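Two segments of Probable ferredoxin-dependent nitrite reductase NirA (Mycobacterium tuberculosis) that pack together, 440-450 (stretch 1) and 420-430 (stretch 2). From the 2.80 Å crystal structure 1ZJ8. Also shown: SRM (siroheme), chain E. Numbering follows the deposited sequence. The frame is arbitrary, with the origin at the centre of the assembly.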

ATOM      1  N   GLU A 440       4.605  17.174   6.068  1.00 42.71           N
ATOM      2  CA  GLU A 440       5.546  16.159   6.467  1.00 41.91           C
ATOM      3  C   GLU A 440       4.797  15.062   7.248  1.00 41.24           C
ATOM      4  O   GLU A 440       3.945  15.335   8.084  1.00 41.00           O
ATOM      5  CB  GLU A 440       6.667  16.795   7.301  1.00 41.96           C
ATOM      6  CG  GLU A 440       7.779  15.846   7.652  1.00 43.42           C
ATOM      7  CD  GLU A 440       8.313  15.127   6.425  1.00 46.99           C
ATOM      8  OE1 GLU A 440       8.945  15.837   5.605  1.00 48.82           O
ATOM      9  OE2 GLU A 440       8.086  13.882   6.279  1.00 47.53           O
ATOM     10  N   THR A 441       5.120  13.814   6.954  1.00 40.57           N
ATOM     11  CA  THR A 441       4.364  12.690   7.486  1.00 40.06           C
ATOM     12  C   THR A 441       5.251  11.616   8.125  1.00 39.48           C
ATOM     13  O   THR A 441       5.059  11.297   9.303  1.00 38.98           O
ATOM     14  CB  THR A 441       3.517  12.037   6.368  1.00 39.93           C
ATOM     15  OG1 THR A 441       4.343  11.798   5.220  1.00 39.30           O
ATOM     16  CG2 THR A 441       2.370  12.932   5.978  1.00 39.64           C
ATOM     17  N   ARG A 442       6.212  11.071   7.366  1.00 38.86           N
ATOM     18  CA  ARG A 442       6.999   9.957   7.883  1.00 38.57           C
ATOM     19  C   ARG A 442       7.949  10.367   9.004  1.00 38.19           C
ATOM     20  O   ARG A 442       8.134   9.610   9.956  1.00 38.27           O
ATOM     21  CB  ARG A 442       7.755   9.168   6.796  1.00 38.65           C
ATOM     22  CG  ARG A 442       8.018   7.713   7.297  1.00 38.87           C
ATOM     23  CD  ARG A 442       8.744   6.754   6.355  1.00 38.70           C
ATOM     24  NE  ARG A 442       8.087   6.569   5.063  1.00 39.99           N
ATOM     25  CZ  ARG A 442       6.924   5.959   4.855  1.00 39.45           C
ATOM     26  NH1 ARG A 442       6.221   5.473   5.852  1.00 39.87           N
ATOM     27  NH2 ARG A 442       6.442   5.857   3.625  1.00 40.62           N
ATOM     28  N   VAL A 443       8.515  11.566   8.921  1.00 37.71           N
ATOM     29  CA  VAL A 443       9.403  12.060   9.976  1.00 37.49           C
ATOM     30  C   VAL A 443       8.599  12.499  11.218  1.00 37.02           C
ATOM     31  O   VAL A 443       8.984  12.223  12.368  1.00 36.72           O
ATOM     32  CB  VAL A 443      10.289  13.233   9.453  1.00 37.64           C
ATOM     33  CG1 VAL A 443      11.445  13.512  10.450  1.00 37.40           C
ATOM     34  CG2 VAL A 443      10.828  12.915   8.025  1.00 37.61           C
ATOM     35  N   ARG A 444       7.485  13.183  10.964  1.00 36.48           N
ATOM     36  CA  ARG A 444       6.569  13.594  12.015  1.00 36.12           C
ATOM     37  C   ARG A 444       6.212  12.419  12.903  1.00 35.79           C
ATOM     38  O   ARG A 444       6.338  12.481  14.137  1.00 35.77           O
ATOM     39  CB  ARG A 444       5.294  14.157  11.390  1.00 36.17           C
ATOM     40  CG  ARG A 444       4.353  14.808  12.399  1.00 36.84           C
ATOM     41  CD  ARG A 444       4.860  16.186  12.815  1.00 37.86           C
ATOM     42  NE  ARG A 444       4.847  16.384  14.256  1.00 36.85           N
ATOM     43  CZ  ARG A 444       3.765  16.618  14.975  1.00 38.11           C
ATOM     44  NH1 ARG A 444       2.592  16.662  14.400  1.00 40.30           N
ATOM     45  NH2 ARG A 444       3.845  16.805  16.279  1.00 39.32           N
ATOM     46  N   ALA A 445       5.793  11.343  12.246  1.00 35.23           N
ATOM     47  CA  ALA A 445       5.399  10.099  12.900  1.00 34.66           C
ATOM     48  C   ALA A 445       6.460   9.580  13.838  1.00 34.05           C
ATOM     49  O   ALA A 445       6.146   8.973  14.856  1.00 33.89           O
ATOM     50  CB  ALA A 445       5.117   9.030  11.852  1.00 35.05           C
ATOM     51  N   GLN A 446       7.723   9.810  13.492  1.00 33.59           N
ATOM     52  CA  GLN A 446       8.829   9.306  14.315  1.00 33.45           C
ATOM     53  C   GLN A 446       8.887   9.985  15.680  1.00 33.19           C
ATOM     54  O   GLN A 446       9.364   9.396  16.658  1.00 32.92           O
ATOM     55  CB  GLN A 446      10.184   9.491  13.605  1.00 33.48           C
ATOM     56  CG  GLN A 446      10.271   8.917  12.195  1.00 32.16           C
ATOM     57  CD  GLN A 446       9.879   7.478  12.154  1.00 30.56           C
ATOM     58  OE1 GLN A 446      10.166   6.731  13.086  1.00 29.37           O
ATOM     59  NE2 GLN A 446       9.203   7.071  11.082  1.00 30.64           N
ATOM     60  N   HIS A 447       8.398  11.224  15.731  1.00 33.19           N
ATOM     61  CA  HIS A 447       8.317  11.991  16.974  1.00 33.12           C
ATOM     62  C   HIS A 447       6.961  11.848  17.636  1.00 32.82           C
ATOM     63  O   HIS A 447       6.841  11.992  18.857  1.00 32.80           O
ATOM     64  CB  HIS A 447       8.514  13.493  16.692  1.00 33.24           C
ATOM     65  CG  HIS A 447       9.861  13.852  16.125  1.00 35.02           C
ATOM     66  ND1 HIS A 447      10.152  13.774  14.774  1.00 35.78           N
ATOM     67  CD2 HIS A 447      10.986  14.319  16.725  1.00 35.48           C
ATOM     68  CE1 HIS A 447      11.401  14.157  14.573  1.00 34.61           C
ATOM     69  NE2 HIS A 447      11.929  14.491  15.738  1.00 35.15           N
ATOM     70  N   LEU A 448       5.934  11.591  16.828  1.00 32.57           N
ATOM     71  CA  LEU A 448       4.562  11.690  17.296  1.00 32.37           C
ATOM     72  C   LEU A 448       4.174  10.465  18.092  1.00 32.15           C
ATOM     73  O   LEU A 448       3.522  10.597  19.123  1.00 32.27           O
ATOM     74  CB  LEU A 448       3.628  11.912  16.114  1.00 32.62           C
ATOM     75  CG  LEU A 448       2.142  12.108  16.417  1.00 32.90           C
ATOM     76  CD1 LEU A 448       1.919  13.268  17.378  1.00 32.73           C
ATOM     77  CD2 LEU A 448       1.377  12.299  15.107  1.00 32.49           C
ATOM     78  N   VAL A 449       4.601   9.288  17.629  1.00 31.91           N
ATOM     79  CA  VAL A 449       4.343   8.025  18.321  1.00 31.80           C
ATOM     80  C   VAL A 449       4.844   8.055  19.786  1.00 31.65           C
ATOM     81  O   VAL A 449       4.059   7.810  20.701  1.00 31.76           O
ATOM     82  CB  VAL A 449       4.919   6.827  17.518  1.00 31.79           C
ATOM     83  CG1 VAL A 449       5.057   5.605  18.411  1.00 32.79           C
ATOM     84  CG2 VAL A 449       4.046   6.517  16.307  1.00 30.55           C
ATOM     85  N   PRO A 450       6.134   8.374  20.016  1.00 31.91           N
ATOM     86  CA  PRO A 450       6.660   8.598  21.383  1.00 32.28           C
ATOM     87  C   PRO A 450       5.895   9.626  22.209  1.00 32.56           C
ATOM     88  O   PRO A 450       5.562   9.355  23.376  1.00 32.29           O
ATOM     89  CB  PRO A 450       8.069   9.139  21.144  1.00 32.21           C
ATOM     90  CG  PRO A 450       8.436   8.774  19.765  1.00 32.16           C
ATOM     91  CD  PRO A 450       7.186   8.490  18.987  1.00 32.08           C
TER
HETATM   92 FE   SRM E 557       0.695   5.736  -3.735  1.00 36.68          FE
HETATM   93  CHA SRM E 557       1.294   8.276  -5.939  1.00 39.33           C
HETATM   94  CHB SRM E 557       3.431   6.608  -2.010  1.00 37.03           C
HETATM   95  CHC SRM E 557       0.146   3.285  -1.665  1.00 31.66           C
HETATM   96  CHD SRM E 557      -2.701   6.315  -3.983  1.00 36.19           C
HETATM   97  NA  SRM E 557       2.188   7.030  -4.045  1.00 38.55           N
HETATM   98  C1A SRM E 557       2.336   7.905  -5.064  1.00 39.78           C
HETATM   99  C2A SRM E 557       3.722   8.460  -5.188  1.00 40.69           C
HETATM  100  CMA SRM E 557       4.479   7.692  -6.227  1.00 40.05           C
HETATM  101  CDA SRM E 557       3.736   9.949  -5.394  1.00 42.56           C
HETATM  102  CEA SRM E 557       4.013  10.506  -6.754  1.00 44.84           C
HETATM  103  O3A SRM E 557       3.230  10.244  -7.672  1.00 47.29           O
HETATM  104  O4A SRM E 557       5.009  11.213  -6.964  1.00 46.66           O
HETATM  105  C3A SRM E 557       4.245   8.178  -3.820  1.00 40.44           C
HETATM  106  CAA SRM E 557       5.673   7.751  -3.778  1.00 40.25           C
HETATM  107  CBA SRM E 557       6.419   9.050  -3.620  1.00 41.43           C
HETATM  108  CCA SRM E 557       7.674   8.852  -2.833  1.00 42.67           C
HETATM  109  O1A SRM E 557       7.652   8.091  -1.842  1.00 41.33           O
HETATM  110  O2A SRM E 557       8.714   9.443  -3.211  1.00 43.03           O
HETATM  111  C4A SRM E 557       3.258   7.210  -3.263  1.00 39.08           C
HETATM  112  NB  SRM E 557       1.713   4.995  -2.224  1.00 35.16           N
HETATM  113  C1B SRM E 557       2.839   5.405  -1.636  1.00 34.63           C
HETATM  114  C2B SRM E 557       3.389   4.473  -0.593  1.00 33.18           C
HETATM  115  CMB SRM E 557       4.886   4.344  -0.603  1.00 32.44           C
HETATM  116  CDB SRM E 557       2.975   5.004   0.739  1.00 33.03           C
HETATM  117  CEB SRM E 557       3.408   4.266   1.955  1.00 33.40           C
HETATM  118  O3B SRM E 557       4.226   4.740   2.772  1.00 33.18           O
HETATM  119  O4B SRM E 557       2.924   3.146   2.122  1.00 34.85           O
HETATM  120  C3B SRM E 557       2.618   3.221  -0.953  1.00 32.49           C
HETATM  121  CAB SRM E 557       3.342   2.425  -2.008  1.00 32.29           C
HETATM  122  CBB SRM E 557       2.972   0.974  -1.968  1.00 31.87           C
HETATM  123  CCB SRM E 557       3.527   0.263  -3.167  1.00 31.13           C
HETATM  124  O1B SRM E 557       4.528  -0.444  -3.073  1.00 31.81           O
HETATM  125  O2B SRM E 557       2.981   0.343  -4.263  1.00 33.57           O
HETATM  126  C4B SRM E 557       1.430   3.832  -1.646  1.00 33.82           C
HETATM  127  NC  SRM E 557      -0.907   5.052  -2.900  1.00 33.63           N
HETATM  128  C1C SRM E 557      -0.976   3.901  -2.200  1.00 31.18           C
HETATM  129  C2C SRM E 557      -2.252   3.603  -1.741  1.00 32.91           C
HETATM  130  CDC SRM E 557      -2.691   2.591  -0.737  1.00 33.13           C
HETATM  131  CEC SRM E 557      -2.986   1.196  -1.128  1.00 32.44           C
HETATM  132  O3C SRM E 557      -2.697   0.793  -2.278  1.00 31.81           O
HETATM  133  O4C SRM E 557      -3.535   0.500  -0.262  1.00 32.69           O
HETATM  134  C3C SRM E 557      -3.028   4.522  -2.382  1.00 33.32           C
HETATM  135  CAC SRM E 557      -4.504   4.508  -2.152  1.00 33.48           C
HETATM  136  CBC SRM E 557      -5.354   3.384  -2.705  1.00 32.83           C
HETATM  137  CCC SRM E 557      -5.612   3.645  -4.179  1.00 32.31           C
HETATM  138  O1C SRM E 557      -4.681   3.534  -5.022  1.00 28.39           O
HETATM  139  O2C SRM E 557      -6.777   3.997  -4.496  1.00 31.62           O
HETATM  140  C4C SRM E 557      -2.213   5.338  -3.124  1.00 34.77           C
HETATM  141  ND  SRM E 557      -0.470   6.798  -5.004  1.00 37.36           N
HETATM  142  C1D SRM E 557      -1.776   7.012  -4.780  1.00 37.00           C
HETATM  143  C2D SRM E 557      -2.181   8.152  -5.499  1.00 38.32           C
HETATM  144  CAD SRM E 557      -3.600   8.343  -6.003  1.00 37.48           C
HETATM  145  CBD SRM E 557      -3.942   7.866  -7.381  1.00 39.18           C
HETATM  146  CCD SRM E 557      -5.338   7.885  -7.934  1.00 40.36           C
HETATM  147  O1D SRM E 557      -5.861   6.775  -8.183  1.00 41.96           O
HETATM  148  O2D SRM E 557      -5.951   8.968  -8.132  1.00 37.19           O
HETATM  149  C3D SRM E 557      -1.059   8.614  -6.167  1.00 37.58           C
HETATM  150  CDD SRM E 557      -1.079   9.505  -7.379  1.00 38.97           C
HETATM  151  CED SRM E 557      -1.413   9.002  -8.767  1.00 39.54           C
HETATM  152  O3D SRM E 557      -1.456   7.797  -9.019  1.00 39.68           O
HETATM  153  O4D SRM E 557      -1.655   9.789  -9.692  1.00 38.84           O
HETATM  154  C4D SRM E 557      -0.009   7.766  -5.854  1.00 38.45           C
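Stretch 2 420-430: HWRRNLMACSG

Stretch 2 begins as a helix, which gives way to a short strand, 425-427, and leaves it as a loop. The strand runs nearly antiparallel to helix 442-450, at 158° between their N-to-C directions, with 8.5 Å between the axes at closest approach. Arg-422 therefore lies beside Val-449, and the chain finishes beside Glu-440 and Thr-441.

At the first end Val-449 has chi1 t: CG1 lies 3.5 Å from CB of Arg-422, while CG2 lies 4.0 Å from CD1 of Leu-425 and 4.1 Å from O of Trp-421. A branched, compact side chain suits this buried spot. One helical turn earlier Ala-445 also points toward stretch 2 and offers a single methyl, its CB 3.8 Å from CD2 of Leu-425 and 4.3 Å from CB of Ala-427. The strand alternates accordingly: Leu-425 and Ala-427 point toward the helix, Met-426 away.

Thr-441 points toward stretch 2, and its p rotamer brings OG1 within 2.8 Å of O of Cys-428, to which it donates a hydrogen bond. Gly-430 makes room for that hydroxyl: a CB here would lie 2.0 Å from OG1 of Thr-441, and its phi of 69° independently favours glycine. Glu-440 starts away, but chi1 t and chi2 p fold its carboxylate back, so that OE2 accepts a hydrogen bond from N of Thr-441 at 3.0 Å.

Arg-442 reaches beyond stretch 2. Its t, t, m course over chi1 to chi3 carries the guanidinium past the loop to the siroheme, where NH2 donates to O3B at 2.6 Å with the acceptor near the guanidinium plane. Its bonds to stretch 2 are weak: NH1 to O of Ala-427, 3.2 Å, and NH2 to OG of Ser-429, 3.4 Å. Ser-429, chi1 m, in turn donates from OG to siroheme O1A at 3.0 Å, so both stretches hold the cofactor.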

ATOM      1  N   HIS A 420      -0.144   0.667  21.550  1.00 33.78           N
ATOM      2  CA  HIS A 420      -1.254   0.884  20.617  1.00 34.53           C
ATOM      3  C   HIS A 420      -0.860   1.800  19.488  1.00 34.17           C
ATOM      4  O   HIS A 420      -1.065   1.508  18.303  1.00 33.39           O
ATOM      5  CB  HIS A 420      -2.416   1.585  21.352  1.00 36.01           C
ATOM      6  CG  HIS A 420      -3.084   0.723  22.362  1.00 39.46           C
ATOM      7  ND1 HIS A 420      -4.144  -0.107  22.042  1.00 45.16           N
ATOM      8  CD2 HIS A 420      -2.814   0.513  23.672  1.00 43.38           C
ATOM      9  CE1 HIS A 420      -4.507  -0.782  23.122  1.00 45.74           C
ATOM     10  NE2 HIS A 420      -3.716  -0.424  24.124  1.00 46.76           N
ATOM     11  N   TRP A 421      -0.299   2.931  19.910  1.00 34.11           N
ATOM     12  CA  TRP A 421       0.043   4.052  19.047  1.00 34.14           C
ATOM     13  C   TRP A 421       1.056   3.684  18.014  1.00 33.65           C
ATOM     14  O   TRP A 421       0.860   3.943  16.839  1.00 33.60           O
ATOM     15  CB  TRP A 421       0.586   5.220  19.881  1.00 35.05           C
ATOM     16  CG  TRP A 421      -0.411   5.594  20.881  1.00 36.18           C
ATOM     17  CD1 TRP A 421      -0.329   5.436  22.236  1.00 36.66           C
ATOM     18  CD2 TRP A 421      -1.719   6.086  20.607  1.00 36.90           C
ATOM     19  NE1 TRP A 421      -1.498   5.845  22.824  1.00 36.58           N
ATOM     20  CE2 TRP A 421      -2.371   6.241  21.848  1.00 36.18           C
ATOM     21  CE3 TRP A 421      -2.406   6.409  19.424  1.00 36.32           C
ATOM     22  CZ2 TRP A 421      -3.666   6.702  21.946  1.00 36.13           C
ATOM     23  CZ3 TRP A 421      -3.687   6.890  19.519  1.00 36.24           C
ATOM     24  CH2 TRP A 421      -4.309   7.032  20.776  1.00 37.00           C
ATOM     25  N   ARG A 422       2.151   3.085  18.451  1.00 33.25           N
ATOM     26  CA  ARG A 422       3.185   2.654  17.510  1.00 33.28           C
ATOM     27  C   ARG A 422       2.676   1.554  16.584  1.00 32.10           C
ATOM     28  O   ARG A 422       3.057   1.463  15.425  1.00 31.98           O
ATOM     29  CB  ARG A 422       4.378   2.131  18.277  1.00 33.20           C
ATOM     30  CG  ARG A 422       5.589   1.826  17.441  1.00 33.39           C
ATOM     31  CD  ARG A 422       6.503   0.930  18.242  1.00 34.92           C
ATOM     32  NE  ARG A 422       7.899   1.322  18.136  1.00 36.68           N
ATOM     33  CZ  ARG A 422       8.425   2.401  18.714  1.00 37.61           C
ATOM     34  NH1 ARG A 422       7.692   3.230  19.477  1.00 36.52           N
ATOM     35  NH2 ARG A 422       9.718   2.641  18.528  1.00 38.70           N
ATOM     36  N   ARG A 423       1.841   0.700  17.144  1.00 31.31           N
ATOM     37  CA  ARG A 423       1.299  -0.413  16.435  1.00 30.90           C
ATOM     38  C   ARG A 423       0.376   0.014  15.333  1.00 30.05           C
ATOM     39  O   ARG A 423       0.451  -0.486  14.228  1.00 29.70           O
ATOM     40  CB  ARG A 423       0.504  -1.271  17.405  1.00 30.98           C
ATOM     41  CG  ARG A 423      -0.225  -2.359  16.695  1.00 31.85           C
ATOM     42  CD  ARG A 423      -0.501  -3.452  17.604  1.00 32.66           C
ATOM     43  NE  ARG A 423      -1.183  -4.530  16.926  1.00 33.24           N
ATOM     44  CZ  ARG A 423      -1.518  -5.657  17.529  1.00 34.11           C
ATOM     45  NH1 ARG A 423      -1.271  -5.825  18.825  1.00 35.14           N
ATOM     46  NH2 ARG A 423      -2.135  -6.602  16.848  1.00 34.13           N
ATOM     47  N   ASN A 424      -0.513   0.933  15.657  1.00 29.79           N
ATOM     48  CA  ASN A 424      -1.649   1.219  14.792  1.00 29.83           C
ATOM     49  C   ASN A 424      -1.543   2.469  13.917  1.00 29.63           C
ATOM     50  O   ASN A 424      -2.500   2.833  13.263  1.00 29.79           O
ATOM     51  CB  ASN A 424      -2.919   1.283  15.647  1.00 29.52           C
ATOM     52  CG  ASN A 424      -3.242  -0.035  16.267  1.00 28.21           C
ATOM     53  OD1 ASN A 424      -3.281  -1.031  15.586  1.00 27.16           O
ATOM     54  ND2 ASN A 424      -3.446  -0.057  17.570  1.00 29.25           N
ATOM     55  N   LEU A 425      -0.386   3.100  13.871  1.00 29.68           N
ATOM     56  CA  LEU A 425      -0.250   4.326  13.109  1.00 30.14           C
ATOM     57  C   LEU A 425       0.368   4.027  11.744  1.00 30.40           C
ATOM     58  O   LEU A 425       1.310   3.260  11.625  1.00 30.64           O
ATOM     59  CB  LEU A 425       0.590   5.365  13.879  1.00 30.00           C
ATOM     60  CG  LEU A 425       0.875   6.693  13.136  1.00 30.26           C
ATOM     61  CD1 LEU A 425       0.967   7.857  14.086  1.00 31.18           C
ATOM     62  CD2 LEU A 425       2.143   6.664  12.252  1.00 30.21           C
ATOM     63  N   MET A 426      -0.151   4.645  10.702  1.00 31.07           N
ATOM     64  CA  MET A 426       0.531   4.642   9.411  1.00 31.84           C
ATOM     65  C   MET A 426       0.692   6.073   8.921  1.00 32.21           C
ATOM     66  O   MET A 426      -0.058   6.973   9.315  1.00 32.38           O
ATOM     67  CB  MET A 426      -0.243   3.833   8.355  1.00 31.77           C
ATOM     68  CG  MET A 426      -0.281   2.335   8.588  1.00 31.86           C
ATOM     69  SD  MET A 426      -0.991   1.370   7.204  1.00 32.91           S
ATOM     70  CE  MET A 426      -2.329   2.388   6.629  1.00 33.40           C
ATOM     71  N   ALA A 427       1.674   6.267   8.053  1.00 32.67           N
ATOM     72  CA  ALA A 427       1.904   7.551   7.415  1.00 33.14           C
ATOM     73  C   ALA A 427       2.486   7.287   6.040  1.00 33.82           C
ATOM     74  O   ALA A 427       3.100   6.238   5.805  1.00 34.58           O
ATOM     75  CB  ALA A 427       2.848   8.389   8.239  1.00 33.14           C
ATOM     76  N   CYS A 428       2.289   8.227   5.125  1.00 34.34           N
ATOM     77  CA  CYS A 428       2.869   8.140   3.790  1.00 34.67           C
ATOM     78  C   CYS A 428       4.248   8.784   3.820  1.00 34.74           C
ATOM     79  O   CYS A 428       4.778   9.094   4.892  1.00 34.57           O
ATOM     80  CB  CYS A 428       1.967   8.857   2.799  1.00 35.17           C
ATOM     81  SG  CYS A 428       1.960  10.679   2.970  1.00 37.54           S
ATOM     82  N   SER A 429       4.834   8.982   2.646  1.00 35.33           N
ATOM     83  CA  SER A 429       6.176   9.563   2.558  1.00 35.97           C
ATOM     84  C   SER A 429       6.171  11.067   2.912  1.00 36.72           C
ATOM     85  O   SER A 429       6.999  11.543   3.711  1.00 36.98           O
ATOM     86  CB  SER A 429       6.712   9.307   1.173  1.00 35.66           C
ATOM     87  OG  SER A 429       6.479   7.951   0.887  1.00 34.77           O
ATOM     88  N   GLY A 430       5.211  11.791   2.340  1.00 37.32           N
ATOM     89  CA  GLY A 430       5.047  13.205   2.623  1.00 37.89           C
ATOM     90  C   GLY A 430       6.181  14.036   2.061  1.00 38.61           C
ATOM     91  O   GLY A 430       7.063  13.541   1.321  1.00 38.49           O
TER